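Local coordinates for protein titin (Homo sapiens, PDB 2J8H) that is the giant elastic protein of the muscle sarcomere, here a rigid tandem of two immunoglobulin domains from its A-band region, at residues Ile145-Gly149 and His150-Ile154; Ile154-Arg157 and Ser158-Ser161. One frame throughout, in Å; residues are numbered along the deposited sequence.

Contact 1 of 2, residues Ile145-Gly149 and His150-Ile154; sequences IDNNG and HYQVI
Ile-145 lays its side chain over one face of the Tyr-151 ring. Ile-145 CD1 sits 3.9 Å from the centroid of the Tyr-151 ring and only 13° off the ring normal, a CH-pi contact. The branch Ile-145 CG2 meets Tyr-151 CD1 at 3.5 Å. The imidazole of His-150 covers the opposite face with CD2, while its NE2 is hydrogen-bonded to Asp-172. The phenol ring is thus held between two neighbours. With an alanine at Tyr-151, Ile-145 and His-150 would each probably lose the ring face they pack on, and a gap would open between them.

The residues belong to the loop that leads from strand 144-145 into strand 152-155 of an I-set immunoglobulin domain. Asn-148 makes an Asx turn, with Asn-148 OD1 accepting from His-150 N at 2.8 Å. A second bond, from Tyr-151 N to Asn-148 OD1, is also 2.8 Å long. Tyr-151 N comes nearly head-on to the carbonyl, whereas His-150 N stands above the carbonyl plane. The amide group reaches both because chi1 of 48° sets CG between the backbone N and the carbonyl carbon. Asn-148 N returns a weak bond to Tyr-151 O.

Asn-147 grips the start of the strand. Asn-147 OD1 takes the N-H of Val-153 N at 2.6 Å in an almost straight bond. Its ND2 donates to a water that in turn donates to Val-153 O. Gln-152 bends at chi2 and lies next to the Asn-147 amide, the two planes 25° apart, and gives its own NE2 to Val-153 O.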
ATOM      1  N   ILE A 145     -27.012  21.739  -9.286  1.00 57.85           N
ATOM      2  CA  ILE A 145     -27.701  21.355 -10.491  1.00 58.08           C
ATOM      3  C   ILE A 145     -28.456  20.095 -10.207  1.00 58.60           C
ATOM      4  O   ILE A 145     -27.905  19.084  -9.761  1.00 58.33           O
ATOM      5  CB  ILE A 145     -26.741  21.039 -11.657  1.00 57.84           C
ATOM      6  CG1 ILE A 145     -25.969  22.292 -12.082  1.00 57.44           C
ATOM      7  CG2 ILE A 145     -27.528  20.409 -12.826  1.00 57.87           C
ATOM      8  CD1 ILE A 145     -24.828  22.015 -13.063  1.00 56.93           C
ATOM      9  N   ASP A 146     -29.733  20.133 -10.477  1.00 59.15           N
ATOM     10  CA  ASP A 146     -30.393  18.899 -10.776  1.00 59.87           C
ATOM     11  C   ASP A 146     -30.958  18.979 -12.206  1.00 59.74           C
ATOM     12  O   ASP A 146     -30.813  19.996 -12.934  1.00 60.11           O
ATOM     13  CB  ASP A 146     -31.456  18.564  -9.719  1.00 61.04           C
ATOM     14  CG  ASP A 146     -32.495  19.644  -9.557  1.00 63.22           C
ATOM     15  OD1 ASP A 146     -32.580  20.582 -10.391  1.00 67.90           O
ATOM     16  OD2 ASP A 146     -33.239  19.549  -8.565  1.00 67.24           O
ATOM     17  N   ASN A 147     -31.573  17.878 -12.603  1.00 58.55           N
ATOM     18  CA  ASN A 147     -32.414  17.858 -13.793  1.00 56.68           C
ATOM     19  C   ASN A 147     -33.419  18.999 -13.795  1.00 54.89           C
ATOM     20  O   ASN A 147     -34.119  19.204 -12.825  1.00 55.22           O
ATOM     21  CB  ASN A 147     -33.103  16.497 -13.862  1.00 57.31           C
ATOM     22  CG  ASN A 147     -32.087  15.364 -13.865  1.00 57.70           C
ATOM     23  OD1 ASN A 147     -31.028  15.493 -14.469  1.00 52.16           O
ATOM     24  ND2 ASN A 147     -32.388  14.271 -13.152  1.00 62.38           N
ATOM     25  N   ASN A 148     -33.419  19.763 -14.881  1.00 52.56           N
ATOM     26  CA  ASN A 148     -34.445  20.761 -15.183  1.00 50.75           C
ATOM     27  C   ASN A 148     -34.599  20.819 -16.705  1.00 48.43           C
ATOM     28  O   ASN A 148     -34.246  19.858 -17.382  1.00 46.68           O
ATOM     29  CB  ASN A 148     -33.994  22.108 -14.616  1.00 51.39           C
ATOM     30  CG  ASN A 148     -32.544  22.443 -14.980  1.00 51.36           C
ATOM     31  OD1 ASN A 148     -32.027  22.007 -16.009  1.00 46.47           O
ATOM     32  ND2 ASN A 148     -31.894  23.231 -14.123  1.00 53.29           N
ATOM     33  N   GLY A 149     -35.062  21.935 -17.250  1.00 45.87           N
ATOM     34  CA  GLY A 149     -35.155  22.091 -18.696  1.00 45.24           C
ATOM     35  C   GLY A 149     -33.856  22.288 -19.441  1.00 43.59           C
ATOM     36  O   GLY A 149     -33.840  22.315 -20.663  1.00 42.61           O
ATOM     37  N   HIS A 150     -32.756  22.414 -18.708  1.00 42.80           N
ATOM     38  CA  HIS A 150     -31.475  22.764 -19.282  1.00 42.61           C
ATOM     39  C   HIS A 150     -30.462  21.638 -19.171  1.00 41.95           C
ATOM     40  O   HIS A 150     -29.819  21.271 -20.167  1.00 40.86           O
ATOM     41  CB  HIS A 150     -30.946  24.027 -18.581  1.00 43.16           C
ATOM     42  CG  HIS A 150     -29.774  24.660 -19.269  1.00 42.90           C
ATOM     43  ND1 HIS A 150     -29.916  25.613 -20.256  1.00 46.18           N
ATOM     44  CD2 HIS A 150     -28.446  24.489 -19.101  1.00 44.17           C
ATOM     45  CE1 HIS A 150     -28.717  26.005 -20.656  1.00 47.96           C
ATOM     46  NE2 HIS A 150     -27.809  25.326 -19.980  1.00 44.60           N
ATOM     47  N   TYR A 151     -30.295  21.099 -17.967  1.00 41.11           N
ATOM     48  CA  TYR A 151     -29.327  20.043 -17.756  1.00 41.96           C
ATOM     49  C   TYR A 151     -29.990  18.703 -17.608  1.00 41.32           C
ATOM     50  O   TYR A 151     -31.106  18.610 -17.103  1.00 40.14           O
ATOM     51  CB  TYR A 151     -28.534  20.280 -16.461  1.00 42.73           C
ATOM     52  CG  TYR A 151     -27.836  21.602 -16.285  1.00 41.37           C
ATOM     53  CD1 TYR A 151     -28.356  22.580 -15.453  1.00 42.58           C
ATOM     54  CD2 TYR A 151     -26.611  21.842 -16.881  1.00 42.76           C
ATOM     55  CE1 TYR A 151     -27.699  23.787 -15.260  1.00 42.68           C
ATOM     56  CE2 TYR A 151     -25.956  23.031 -16.690  1.00 43.24           C
ATOM     57  CZ  TYR A 151     -26.484  23.983 -15.872  1.00 43.19           C
ATOM     58  OH  TYR A 151     -25.782  25.147 -15.679  1.00 44.52           O
ATOM     59  N   GLN A 152     -29.269  17.657 -17.990  1.00 41.91           N
ATOM     60  CA  GLN A 152     -29.647  16.308 -17.593  1.00 42.49           C
ATOM     61  C   GLN A 152     -28.486  15.674 -16.858  1.00 42.87           C
ATOM     62  O   GLN A 152     -27.366  15.650 -17.372  1.00 42.86           O
ATOM     63  CB  GLN A 152     -30.039  15.442 -18.800  1.00 42.66           C
ATOM     64  CG  GLN A 152     -30.424  14.006 -18.446  1.00 41.60           C
ATOM     65  CD  GLN A 152     -31.673  13.909 -17.625  1.00 43.77           C
ATOM     66  OE1 GLN A 152     -32.690  14.547 -17.928  1.00 41.77           O
ATOM     67  NE2 GLN A 152     -31.638  13.074 -16.592  1.00 42.80           N
ATOM     68  N   VAL A 153     -28.749  15.164 -15.658  1.00 42.80           N
ATOM     69  CA  VAL A 153     -27.750  14.372 -14.948  1.00 43.94           C
ATOM     70  C   VAL A 153     -27.994  12.870 -15.132  1.00 43.69           C
ATOM     71  O   VAL A 153     -29.093  12.381 -14.903  1.00 43.19           O
ATOM     72  CB  VAL A 153     -27.750  14.693 -13.448  1.00 44.14           C
ATOM     73  CG1 VAL A 153     -26.750  13.803 -12.731  1.00 43.99           C
ATOM     74  CG2 VAL A 153     -27.406  16.162 -13.240  1.00 46.28           C
ATOM     75  N   ILE A 154     -26.948  12.146 -15.518  1.00 43.91           N
ATOM     76  CA  ILE A 154     -26.989  10.691 -15.592  1.00 44.51           C
ATOM     77  C   ILE A 154     -26.119  10.165 -14.458  1.00 44.65           C
ATOM     78  O   ILE A 154     -25.021  10.644 -14.256  1.00 43.38           O
ATOM     79  CB  ILE A 154     -26.450  10.192 -16.932  1.00 44.48           C
ATOM     80  CG1 ILE A 154     -27.396  10.614 -18.060  1.00 45.20           C
ATOM     81  CG2 ILE A 154     -26.236   8.679 -16.911  1.00 44.66           C
ATOM     82  CD1 ILE A 154     -26.898  10.293 -19.472  1.00 45.16           C
TER
HETATM   83  O   HOH W   1     -30.286  11.828 -12.545  1.00 63.83           O

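Contact 2 of 2, residues Ile154-Arg157 and Ser158-Ser161; sequences IVTR and SFTS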
ATOM      1  N   ILE A 154     -26.948  12.146 -15.518  1.00 43.91           N
ATOM      2  CA  ILE A 154     -26.989  10.691 -15.592  1.00 44.51           C
ATOM      3  C   ILE A 154     -26.119  10.165 -14.458  1.00 44.65           C
ATOM      4  O   ILE A 154     -25.021  10.644 -14.256  1.00 43.38           O
ATOM      5  CB  ILE A 154     -26.450  10.192 -16.932  1.00 44.48           C
ATOM      6  CG1 ILE A 154     -27.396  10.614 -18.060  1.00 45.20           C
ATOM      7  CG2 ILE A 154     -26.236   8.679 -16.911  1.00 44.66           C
ATOM      8  CD1 ILE A 154     -26.898  10.293 -19.472  1.00 45.16           C
ATOM      9  N   VAL A 155     -26.636   9.224 -13.685  1.00 45.39           N
ATOM     10  CA  VAL A 155     -25.813   8.487 -12.727  1.00 47.08           C
ATOM     11  C   VAL A 155     -26.004   6.987 -12.937  1.00 48.02           C
ATOM     12  O   VAL A 155     -27.126   6.484 -12.946  1.00 46.89           O
ATOM     13  CB  VAL A 155     -26.164   8.836 -11.276  1.00 47.63           C
ATOM     14  CG1 VAL A 155     -25.166   8.192 -10.329  1.00 47.38           C
ATOM     15  CG2 VAL A 155     -26.198  10.352 -11.072  1.00 48.40           C
ATOM     16  N   THR A 156     -24.899   6.288 -13.144  1.00 48.61           N
ATOM     17  CA  THR A 156     -24.925   4.846 -13.284  1.00 49.58           C
ATOM     18  C   THR A 156     -24.149   4.251 -12.118  1.00 50.39           C
ATOM     19  O   THR A 156     -23.798   4.976 -11.173  1.00 50.23           O
ATOM     20  CB  THR A 156     -24.316   4.406 -14.610  1.00 49.88           C
ATOM     21  OG1 THR A 156     -22.890   4.435 -14.507  1.00 48.90           O
ATOM     22  CG2 THR A 156     -24.796   5.318 -15.759  1.00 49.77           C
ATOM     23  N   ARG A 157     -23.892   2.943 -12.176  1.00 50.84           N
ATOM     24  CA  ARG A 157     -23.106   2.287 -11.130  1.00 52.18           C
ATOM     25  C   ARG A 157     -21.646   2.772 -11.080  1.00 51.56           C
ATOM     26  O   ARG A 157     -21.003   2.676 -10.037  1.00 52.10           O
ATOM     27  CB  ARG A 157     -23.134   0.765 -11.310  1.00 52.28           C
ATOM     28  CG  ARG A 157     -24.551   0.149 -11.173  1.00 55.47           C
ATOM     29  CD  ARG A 157     -24.521  -1.383 -11.343  1.00 58.21           C
ATOM     30  NE  ARG A 157     -23.949  -1.779 -12.639  1.00 63.09           N
ATOM     31  CZ  ARG A 157     -24.586  -2.466 -13.590  1.00 65.38           C
ATOM     32  NH1 ARG A 157     -25.844  -2.888 -13.430  1.00 66.25           N
ATOM     33  NH2 ARG A 157     -23.941  -2.749 -14.722  1.00 66.21           N
ATOM     34  N   SER A 158     -21.130   3.288 -12.193  1.00 51.00           N
ATOM     35  CA  SER A 158     -19.690   3.588 -12.311  1.00 50.35           C
ATOM     36  C   SER A 158     -19.316   4.997 -12.764  1.00 49.25           C
ATOM     37  O   SER A 158     -18.151   5.398 -12.674  1.00 48.10           O
ATOM     38  CB  SER A 158     -19.034   2.546 -13.229  1.00 51.20           C
ATOM     39  OG  SER A 158     -19.651   2.558 -14.498  1.00 54.23           O
ATOM     40  N   PHE A 159     -20.286   5.762 -13.244  1.00 48.27           N
ATOM     41  CA  PHE A 159     -20.005   7.113 -13.695  1.00 47.75           C
ATOM     42  C   PHE A 159     -21.227   7.993 -13.599  1.00 46.70           C
ATOM     43  O   PHE A 159     -22.373   7.502 -13.457  1.00 44.36           O
ATOM     44  CB  PHE A 159     -19.451   7.095 -15.127  1.00 48.90           C
ATOM     45  CG  PHE A 159     -20.469   6.821 -16.170  1.00 48.56           C
ATOM     46  CD1 PHE A 159     -21.254   7.838 -16.664  1.00 50.09           C
ATOM     47  CD2 PHE A 159     -20.642   5.545 -16.670  1.00 51.00           C
ATOM     48  CE1 PHE A 159     -22.225   7.598 -17.630  1.00 50.46           C
ATOM     49  CE2 PHE A 159     -21.578   5.290 -17.656  1.00 49.23           C
ATOM     50  CZ  PHE A 159     -22.379   6.325 -18.136  1.00 50.88           C
ATOM     51  N   THR A 160     -20.975   9.290 -13.654  1.00 45.56           N
ATOM     52  CA  THR A 160     -22.038  10.281 -13.734  1.00 45.59           C
ATOM     53  C   THR A 160     -21.668  11.239 -14.860  1.00 45.93           C
ATOM     54  O   THR A 160     -20.481  11.558 -15.063  1.00 46.39           O
ATOM     55  CB  THR A 160     -22.212  11.041 -12.419  1.00 45.39           C
ATOM     56  OG1 THR A 160     -23.242  12.000 -12.575  1.00 45.20           O
ATOM     57  CG2 THR A 160     -20.926  11.796 -12.001  1.00 45.78           C
ATOM     58  N   SER A 161     -22.659  11.608 -15.646  1.00 45.09           N
ATOM     59  CA  SER A 161     -22.486  12.589 -16.705  1.00 45.33           C
ATOM     60  C   SER A 161     -23.427  13.755 -16.500  1.00 44.83           C
ATOM     61  O   SER A 161     -24.617  13.580 -16.209  1.00 44.58           O
ATOM     62  CB  SER A 161     -22.795  11.986 -18.067  1.00 44.87           C
ATOM     63  OG  SER A 161     -21.987  10.862 -18.265  1.00 48.95           O
TER
HETATM   64  O   HOH W   2     -22.561   1.366 -15.386  1.00 70.03           O
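A beta hairpin joins strands 152-155 and 159-163 of the second immunoglobulin domain, and this contact is its tip. The two arms run antiparallel. Ile-154 and Ser-161 form a hydrogen-bonded pair, with Ile-154 N donating to Ser-161 O at 2.8 Å. Val-155 and Thr-160 follow as a non-hydrogen-bonded pair. Nearer the turn, Thr-156 N donates to Phe-159 O in a nearly linear bond.

Ile-154 O takes two donors, one from each face of its carbonyl plane. Ser-161 N lies 2.9 Å from Ile-154 O. The other donor is the hydroxyl of Thr-160, whose OG1 lies 2.8 Å from Ile-154 O. With chi1 at 179°, Thr-160 OG1 stands opposite its own backbone N and swings across to the other arm. The CG2 methyl of Val-155 packs alongside this hydroxyl.

Thr-156 makes an ST turn, in which Thr-156 OG1 accepts from Ser-158 N at 3.1 Å. Thr-156 OG1 also accepts from Phe-159 N at 3.2 Å, so one oxygen holds two consecutive amides. A water lies within bonding range of both Thr-156 OG1 and Ser-158 OG. The same threonine covers one face of the Phe-159 ring. Thr-156 CG2 is 3.9 Å from the Phe-159 ring centroid, 24° off the normal, in a CH-pi contact. OG1 lies over that face too, shifted toward the rim. A chi1 of 74° turns the ring of Phe-159 back above its own backbone, where Thr-156 meets it.

Strand 123-131 flanks the second arm: backbone bonds join Ser-158 to Phe-128 and Thr-160 to Ile-126, and Lys-125 makes a cation-pi contact with Phe-159. From strand 135-140, Ile-136 packs on Val-155 and Thr-160, and Trp-138 NE1 is hydrogen-bonded to Thr-160 OG1.

The two contacts follow one another along strand 152-155 and share Ile-154. Contact 1 shapes the loop that enters the strand, and contact 2 shapes the turn that leaves it. Their centres are 13 Å apart, and Val-153 CG1 packs against Thr-160 OG1 at 3.9 Å between them. Contact 1 is a surface contact with no buried residue. Contact 2 is partly buried, through Thr-160 and Ser-161. Both turns are held by one side-chain oxygen, that of an asparagine amide in contact 1 and of a threonine hydroxyl in contact 2. Regular strand pairing belongs to contact 2, while contact 1 relies more on asparagine amides and a tyrosine ring.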